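Local coordinates for protein extracellular ligand-binding receptor (Desulfohalobium retbaense DSM 5692, PDB 5ERE) that binds 2-oxo-4-methylpentanoic acid (ketoleucine) in a leucine-binding-protein-like domain and probably acts as an extracellular sensor receptor through a tandem PAS sensor region, at residues A45-V58 against W73-K85. Residues are numbered along the deposited sequence; the frame is centred on the assembly and turned at random.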
ATOM      1  N   ALA A  45       2.779  -9.407  30.085  1.00 49.02           N
ATOM      2  CA  ALA A  45       2.963  -8.033  29.647  1.00 50.16           C
ATOM      3  C   ALA A  45       4.283  -7.822  28.909  1.00 51.53           C
ATOM      4  O   ALA A  45       4.430  -6.842  28.185  1.00 49.39           O
ATOM      5  CB  ALA A  45       2.871  -7.080  30.851  1.00 52.03           C
ATOM      6  N   ASP A  46       5.221  -8.756  29.047  1.00 47.90           N
ATOM      7  CA  ASP A  46       6.516  -8.610  28.396  1.00 48.14           C
ATOM      8  C   ASP A  46       7.069  -9.889  27.794  1.00 54.23           C
ATOM      9  O   ASP A  46       6.467 -10.951  27.879  1.00 50.10           O
ATOM     10  CB  ASP A  46       7.544  -8.048  29.402  1.00 59.50           C
ATOM     11  CG  ASP A  46       7.870  -9.029  30.546  1.00 70.51           C
ATOM     12  OD1 ASP A  46       8.099 -10.234  30.303  1.00 73.18           O
ATOM     13  OD2 ASP A  46       7.904  -8.589  31.710  1.00 72.73           O
ATOM     14  N   VAL A  47       8.263  -9.782  27.230  1.00 54.06           N
ATOM     15  CA  VAL A  47       8.846 -10.883  26.489  1.00 53.81           C
ATOM     16  C   VAL A  47       9.180 -12.087  27.361  1.00 59.25           C
ATOM     17  O   VAL A  47       9.109 -13.216  26.904  1.00 60.74           O
ATOM     18  CB  VAL A  47      10.099 -10.415  25.753  1.00 53.31           C
ATOM     19  CG1 VAL A  47      10.960 -11.597  25.292  1.00 58.22           C
ATOM     20  CG2 VAL A  47       9.699  -9.579  24.562  1.00 53.19           C
ATOM     21  N   ASP A  48       9.543 -11.868  28.612  1.00 54.12           N
ATOM     22  CA  ASP A  48       9.991 -12.972  29.446  1.00 54.59           C
ATOM     23  C   ASP A  48       8.829 -13.835  29.869  1.00 53.60           C
ATOM     24  O   ASP A  48       8.924 -15.068  29.955  1.00 57.64           O
ATOM     25  CB  ASP A  48      10.736 -12.441  30.668  1.00 63.29           C
ATOM     26  CG  ASP A  48      12.094 -11.906  30.308  1.00 76.43           C
ATOM     27  OD1 ASP A  48      12.911 -12.708  29.805  1.00 76.75           O
ATOM     28  OD2 ASP A  48      12.334 -10.696  30.502  1.00 78.66           O
ATOM     29  N   THR A  49       7.709 -13.184  30.119  1.00 46.34           N
ATOM     30  CA  THR A  49       6.541 -13.902  30.579  1.00 53.06           C
ATOM     31  C   THR A  49       5.978 -14.757  29.422  1.00 55.45           C
ATOM     32  O   THR A  49       5.467 -15.851  29.649  1.00 48.41           O
ATOM     33  CB  THR A  49       5.473 -12.929  31.145  1.00 50.09           C
ATOM     34  OG1 THR A  49       5.232 -11.879  30.204  1.00 54.73           O
ATOM     35  CG2 THR A  49       5.961 -12.285  32.453  1.00 54.48           C
ATOM     36  N   ALA A  50       6.129 -14.289  28.186  1.00 58.34           N
ATOM     37  CA  ALA A  50       5.682 -15.061  27.016  1.00 53.26           C
ATOM     38  C   ALA A  50       6.596 -16.238  26.703  1.00 47.64           C
ATOM     39  O   ALA A  50       6.116 -17.293  26.274  1.00 46.30           O
ATOM     40  CB  ALA A  50       5.575 -14.177  25.811  1.00 51.64           C
ATOM     41  N   VAL A  51       7.900 -16.064  26.902  1.00 50.79           N
ATOM     42  CA  VAL A  51       8.846 -17.147  26.641  1.00 55.35           C
ATOM     43  C   VAL A  51       8.604 -18.239  27.686  1.00 62.51           C
ATOM     44  O   VAL A  51       8.591 -19.439  27.365  1.00 62.97           O
ATOM     45  CB  VAL A  51      10.303 -16.635  26.646  1.00 56.84           C
ATOM     46  CG1 VAL A  51      11.327 -17.793  26.668  1.00 54.23           C
ATOM     47  CG2 VAL A  51      10.528 -15.732  25.424  1.00 46.39           C
ATOM     48  N   GLN A  52       8.347 -17.808  28.918  1.00 62.19           N
ATOM     49  CA  GLN A  52       7.955 -18.711  29.995  1.00 65.30           C
ATOM     50  C   GLN A  52       6.668 -19.482  29.685  1.00 62.54           C
ATOM     51  O   GLN A  52       6.624 -20.695  29.880  1.00 62.22           O
ATOM     52  CB  GLN A  52       7.784 -17.932  31.302  1.00 70.89           C
ATOM     53  CG  GLN A  52       7.721 -18.806  32.535  1.00 69.97           C
ATOM     54  CD  GLN A  52       9.042 -19.464  32.840  1.00 76.89           C
ATOM     55  OE1 GLN A  52      10.005 -18.791  33.207  1.00 80.64           O
ATOM     56  NE2 GLN A  52       9.103 -20.786  32.683  1.00 77.87           N
ATOM     57  N   ALA A  53       5.623 -18.800  29.210  1.00 62.98           N
ATOM     58  CA  ALA A  53       4.393 -19.509  28.797  1.00 62.29           C
ATOM     59  C   ALA A  53       4.686 -20.567  27.732  1.00 56.00           C
ATOM     60  O   ALA A  53       4.217 -21.702  27.822  1.00 55.64           O
ATOM     61  CB  ALA A  53       3.330 -18.521  28.282  1.00 53.02           C
ATOM     62  N   PHE A  54       5.474 -20.203  26.722  1.00 56.21           N
ATOM     63  CA  PHE A  54       5.855 -21.164  25.696  1.00 56.45           C
ATOM     64  C   PHE A  54       6.592 -22.384  26.279  1.00 59.67           C
ATOM     65  O   PHE A  54       6.189 -23.530  26.036  1.00 54.07           O
ATOM     66  CB  PHE A  54       6.731 -20.497  24.631  1.00 58.30           C
ATOM     67  CG  PHE A  54       7.284 -21.460  23.616  1.00 54.63           C
ATOM     68  CD1 PHE A  54       6.475 -21.973  22.613  1.00 49.08           C
ATOM     69  CD2 PHE A  54       8.615 -21.864  23.673  1.00 59.97           C
ATOM     70  CE1 PHE A  54       6.993 -22.869  21.688  1.00 52.62           C
ATOM     71  CE2 PHE A  54       9.134 -22.750  22.754  1.00 55.75           C
ATOM     72  CZ  PHE A  54       8.330 -23.256  21.760  1.00 54.35           C
ATOM     73  N   GLN A  55       7.664 -22.142  27.037  1.00 51.28           N
ATOM     74  CA  GLN A  55       8.464 -23.231  27.604  1.00 58.36           C
ATOM     75  C   GLN A  55       7.602 -24.144  28.489  1.00 64.52           C
ATOM     76  O   GLN A  55       7.720 -25.375  28.435  1.00 56.50           O
ATOM     77  CB  GLN A  55       9.650 -22.673  28.405  1.00 67.85           C
ATOM     78  CG  GLN A  55      10.713 -21.914  27.579  1.00 67.73           C
ATOM     79  CD  GLN A  55      11.507 -22.820  26.637  1.00 70.91           C
ATOM     80  OE1 GLN A  55      11.314 -24.039  26.622  1.00 76.96           O
ATOM     81  NE2 GLN A  55      12.415 -22.223  25.851  1.00 66.52           N
ATOM     82  N   ASP A  56       6.729 -23.536  29.289  1.00 69.31           N
ATOM     83  CA  ASP A  56       5.818 -24.276  30.156  1.00 71.05           C
ATOM     84  C   ASP A  56       4.859 -25.102  29.318  1.00 74.35           C
ATOM     85  O   ASP A  56       4.590 -26.278  29.596  1.00 76.97           O
ATOM     86  CB  ASP A  56       5.034 -23.317  31.066  1.00 81.40           C
ATOM     87  CG  ASP A  56       5.898 -22.699  32.171  1.00 95.85           C
ATOM     88  OD1 ASP A  56       6.965 -23.265  32.491  1.00101.97           O
ATOM     89  OD2 ASP A  56       5.507 -21.649  32.732  1.00 96.60           O
ATOM     90  N   LEU A  57       4.344 -24.474  28.275  1.00 69.57           N
ATOM     91  CA  LEU A  57       3.462 -25.151  27.353  1.00 67.07           C
ATOM     92  C   LEU A  57       4.134 -26.382  26.721  1.00 65.16           C
ATOM     93  O   LEU A  57       3.511 -27.427  26.593  1.00 75.30           O
ATOM     94  CB  LEU A  57       3.006 -24.155  26.293  1.00 64.36           C
ATOM     95  CG  LEU A  57       2.153 -24.658  25.147  1.00 62.43           C
ATOM     96  CD1 LEU A  57       0.822 -25.188  25.660  1.00 57.15           C
ATOM     97  CD2 LEU A  57       1.977 -23.497  24.172  1.00 53.21           C
ATOM     98  N   VAL A  58       5.401 -26.262  26.326  1.00 58.96           N
ATOM     99  CA  VAL A  58       6.124 -27.394  25.758  1.00 64.66           C
ATOM    100  C   VAL A  58       6.336 -28.489  26.810  1.00 69.76           C
ATOM    101  O   VAL A  58       6.254 -29.677  26.503  1.00 63.09           O
ATOM    102  CB  VAL A  58       7.501 -26.956  25.178  1.00 70.80           C
ATOM    103  CG1 VAL A  58       8.366 -28.159  24.816  1.00 67.67           C
ATOM    104  CG2 VAL A  58       7.316 -26.069  23.966  1.00 66.13           C
ATOM    105  N   TRP A  73       5.873  -8.832  20.106  1.00 37.09           N
ATOM    106  CA  TRP A  73       6.963  -9.180  21.019  1.00 43.95           C
ATOM    107  C   TRP A  73       6.934 -10.634  21.437  1.00 44.79           C
ATOM    108  O   TRP A  73       7.973 -11.304  21.420  1.00 43.85           O
ATOM    109  CB  TRP A  73       6.964  -8.274  22.272  1.00 49.22           C
ATOM    110  CG  TRP A  73       5.640  -8.028  22.942  1.00 36.97           C
ATOM    111  CD1 TRP A  73       5.184  -8.604  24.091  1.00 35.97           C
ATOM    112  CD2 TRP A  73       4.623  -7.108  22.525  1.00 33.76           C
ATOM    113  NE1 TRP A  73       3.942  -8.120  24.402  1.00 33.17           N
ATOM    114  CE2 TRP A  73       3.579  -7.196  23.453  1.00 36.60           C
ATOM    115  CE3 TRP A  73       4.495  -6.224  21.443  1.00 39.08           C
ATOM    116  CZ2 TRP A  73       2.421  -6.437  23.345  1.00 35.91           C
ATOM    117  CZ3 TRP A  73       3.336  -5.472  21.333  1.00 32.23           C
ATOM    118  CH2 TRP A  73       2.319  -5.591  22.274  1.00 34.64           C
ATOM    119  N   ALA A  74       5.764 -11.152  21.802  1.00 35.31           N
ATOM    120  CA  ALA A  74       5.686 -12.575  22.095  1.00 33.57           C
ATOM    121  C   ALA A  74       6.125 -13.376  20.855  1.00 38.39           C
ATOM    122  O   ALA A  74       6.886 -14.345  20.947  1.00 40.08           O
ATOM    123  CB  ALA A  74       4.305 -12.973  22.516  1.00 35.96           C
ATOM    124  N   SER A  75       5.671 -12.947  19.686  1.00 41.17           N
ATOM    125  CA  SER A  75       5.863 -13.741  18.493  1.00 36.93           C
ATOM    126  C   SER A  75       7.335 -13.708  18.058  1.00 45.72           C
ATOM    127  O   SER A  75       7.865 -14.714  17.609  1.00 41.72           O
ATOM    128  CB  SER A  75       4.948 -13.263  17.351  1.00 40.68           C
ATOM    129  OG  SER A  75       3.573 -13.615  17.577  1.00 41.53           O
ATOM    130  N   SER A  76       7.993 -12.559  18.188  1.00 42.66           N
ATOM    131  CA  SER A  76       9.385 -12.459  17.780  1.00 45.71           C
ATOM    132  C   SER A  76      10.277 -13.337  18.679  1.00 36.72           C
ATOM    133  O   SER A  76      11.206 -13.965  18.196  1.00 47.89           O
ATOM    134  CB  SER A  76       9.835 -10.996  17.793  1.00 42.51           C
ATOM    135  OG  SER A  76       9.368 -10.332  16.628  1.00 44.69           O
ATOM    136  N   ALA A  77       9.943 -13.425  19.963  1.00 43.39           N
ATOM    137  CA  ALA A  77      10.706 -14.231  20.921  1.00 40.26           C
ATOM    138  C   ALA A  77      10.428 -15.728  20.763  1.00 50.82           C
ATOM    139  O   ALA A  77      11.315 -16.555  20.959  1.00 48.59           O
ATOM    140  CB  ALA A  77      10.390 -13.800  22.333  1.00 44.57           C
ATOM    141  N   ILE A  78       9.189 -16.090  20.445  1.00 45.94           N
ATOM    142  CA  ILE A  78       8.844 -17.508  20.343  1.00 46.92           C
ATOM    143  C   ILE A  78       9.353 -18.097  19.013  1.00 44.95           C
ATOM    144  O   ILE A  78       9.738 -19.264  18.959  1.00 55.73           O
ATOM    145  CB  ILE A  78       7.318 -17.711  20.522  1.00 46.73           C
ATOM    146  CG1 ILE A  78       6.986 -17.496  22.007  1.00 48.06           C
ATOM    147  CG2 ILE A  78       6.885 -19.095  20.054  1.00 36.51           C
ATOM    148  CD1 ILE A  78       5.506 -17.321  22.375  1.00 39.89           C
ATOM    149  N   HIS A  79       9.377 -17.278  17.963  1.00 41.21           N
ATOM    150  CA  HIS A  79       9.758 -17.709  16.614  1.00 40.86           C
ATOM    151  C   HIS A  79      11.026 -18.618  16.553  1.00 51.90           C
ATOM    152  O   HIS A  79      10.962 -19.740  16.033  1.00 42.25           O
ATOM    153  CB  HIS A  79       9.926 -16.462  15.738  1.00 43.86           C
ATOM    154  CG  HIS A  79      10.688 -16.689  14.469  1.00 51.59           C
ATOM    155  ND1 HIS A  79      10.139 -17.307  13.371  1.00 45.59           N
ATOM    156  CD2 HIS A  79      11.948 -16.339  14.109  1.00 55.32           C
ATOM    157  CE1 HIS A  79      11.024 -17.344  12.395  1.00 49.41           C
ATOM    158  NE2 HIS A  79      12.133 -16.768  12.819  1.00 53.96           N
ATOM    159  N   PRO A  80      12.170 -18.159  17.093  1.00 46.79           N
ATOM    160  CA  PRO A  80      13.366 -19.026  17.038  1.00 52.40           C
ATOM    161  C   PRO A  80      13.305 -20.243  17.954  1.00 46.16           C
ATOM    162  O   PRO A  80      13.934 -21.255  17.667  1.00 52.96           O
ATOM    163  CB  PRO A  80      14.496 -18.096  17.479  1.00 53.62           C
ATOM    164  CG  PRO A  80      13.815 -17.032  18.281  1.00 53.18           C
ATOM    165  CD  PRO A  80      12.486 -16.821  17.612  1.00 48.15           C
ATOM    166  N   LEU A  81      12.562 -20.134  19.048  1.00 49.62           N
ATOM    167  CA  LEU A  81      12.405 -21.225  19.996  1.00 52.86           C
ATOM    168  C   LEU A  81      11.536 -22.335  19.422  1.00 56.97           C
ATOM    169  O   LEU A  81      11.891 -23.502  19.510  1.00 51.65           O
ATOM    170  CB  LEU A  81      11.803 -20.703  21.307  1.00 52.30           C
ATOM    171  CG  LEU A  81      12.625 -19.591  21.957  1.00 51.64           C
ATOM    172  CD1 LEU A  81      11.996 -19.082  23.269  1.00 52.13           C
ATOM    173  CD2 LEU A  81      14.011 -20.087  22.228  1.00 55.31           C
ATOM    174  N   ALA A  82      10.398 -21.972  18.839  1.00 49.05           N
ATOM    175  CA  ALA A  82       9.551 -22.965  18.198  1.00 54.38           C
ATOM    176  C   ALA A  82      10.318 -23.656  17.083  1.00 54.29           C
ATOM    177  O   ALA A  82      10.174 -24.861  16.885  1.00 45.38           O
ATOM    178  CB  ALA A  82       8.288 -22.326  17.653  1.00 45.66           C
ATOM    179  N   ALA A  83      11.125 -22.888  16.355  1.00 55.56           N
ATOM    180  CA  ALA A  83      11.886 -23.443  15.243  1.00 55.19           C
ATOM    181  C   ALA A  83      12.844 -24.522  15.744  1.00 53.53           C
ATOM    182  O   ALA A  83      12.838 -25.624  15.223  1.00 54.89           O
ATOM    183  CB  ALA A  83      12.643 -22.356  14.516  1.00 54.58           C
ATOM    184  N   GLU A  84      13.631 -24.195  16.770  1.00 57.99           N
ATOM    185  CA  GLU A  84      14.604 -25.115  17.373  1.00 67.02           C
ATOM    186  C   GLU A  84      13.952 -26.391  17.911  1.00 66.27           C
ATOM    187  O   GLU A  84      14.531 -27.469  17.813  1.00 67.67           O
ATOM    188  CB  GLU A  84      15.376 -24.390  18.497  1.00 72.34           C
ATOM    189  CG  GLU A  84      15.980 -25.259  19.609  1.00 86.17           C
ATOM    190  CD  GLU A  84      17.113 -26.157  19.137  1.00110.22           C
ATOM    191  OE1 GLU A  84      17.454 -26.127  17.935  1.00122.31           O
ATOM    192  OE2 GLU A  84      17.672 -26.894  19.977  1.00113.59           O
ATOM    193  N   LYS A  85      12.756 -26.274  18.480  1.00 59.93           N
ATOM    194  CA  LYS A  85      12.068 -27.445  19.023  1.00 54.93           C
ATOM    195  C   LYS A  85      11.186 -28.119  17.982  1.00 60.24           C
ATOM    196  O   LYS A  85      10.487 -29.086  18.283  1.00 51.41           O
ATOM    197  CB  LYS A  85      11.233 -27.051  20.240  1.00 55.32           C
ATOM    198  CG  LYS A  85      12.060 -26.455  21.365  1.00 64.75           C
ATOM    199  CD  LYS A  85      11.257 -26.296  22.647  1.00 74.73           C
ATOM    200  CE  LYS A  85      12.131 -25.753  23.780  1.00 79.73           C
ATOM    201  NZ  LYS A  85      13.119 -26.759  24.258  1.00 78.86           N
TER
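Asp46 OD1 is gripped by two backbone amides: Thr49 N at 3.0 Å, nearly along the C-O axis of the carboxylate (158° at the hydrogen), and Asp48 N through a weaker, bent bond. This is an N-cap, and an aspartate suits it because its short acidic side chain reaches back to amides that the first turn leaves without carbonyl partners. The backbone carbonyl carbon of Asp46 lies near CD1 of Trp73, which, at the other helix's start, turns CB toward Val47 CG2 (3.8 Å), while its side chain touches the bound 2-oxo-4-methylpentanoic acid.

No hydrogen bond joins helices 47-58 and 73-84, whose axes approach to 8.8 Å at a crossing angle of -47°. Small residues permit this closeness: Ala50 CB meets Ala74 CB at 3.7 Å, and Ala77 CB lies against both Val47 CG1 and Val51 CG2. Val51 sends its other methyl, CG1, across Leu81 at about a right angle. A chi1 of 174° swings the Phe54 ring away from its own backbone N and over to Ile78 and Leu81; Ile78 CG2 sits over one ring face, a CH-pi contact 4.3 Å from the centroid, and CE2 meets Leu81 CB at 3.7 Å. Cutting Phe54 back to alanine would probably open a gap between the helices, leaving Ile78 CG2 and Leu81 CB without their aromatic partner. At the exposed end, Lys85 suits a boundary position: its aliphatic CD packs on Val58, and CE comes within 3.4 Å of Gln55 OE1.

Both helices belong to the alternating beta-alpha architecture of a periplasmic binding protein lobe, linked through strand 64-70. Beneath them runs the parallel sheet, where Phe54 and Ile78 both rest on Ile7 of strand 3-8, Phe54 also touches Val67 of strand 64-70, and Ala82 packs on His89 of strand 88-92.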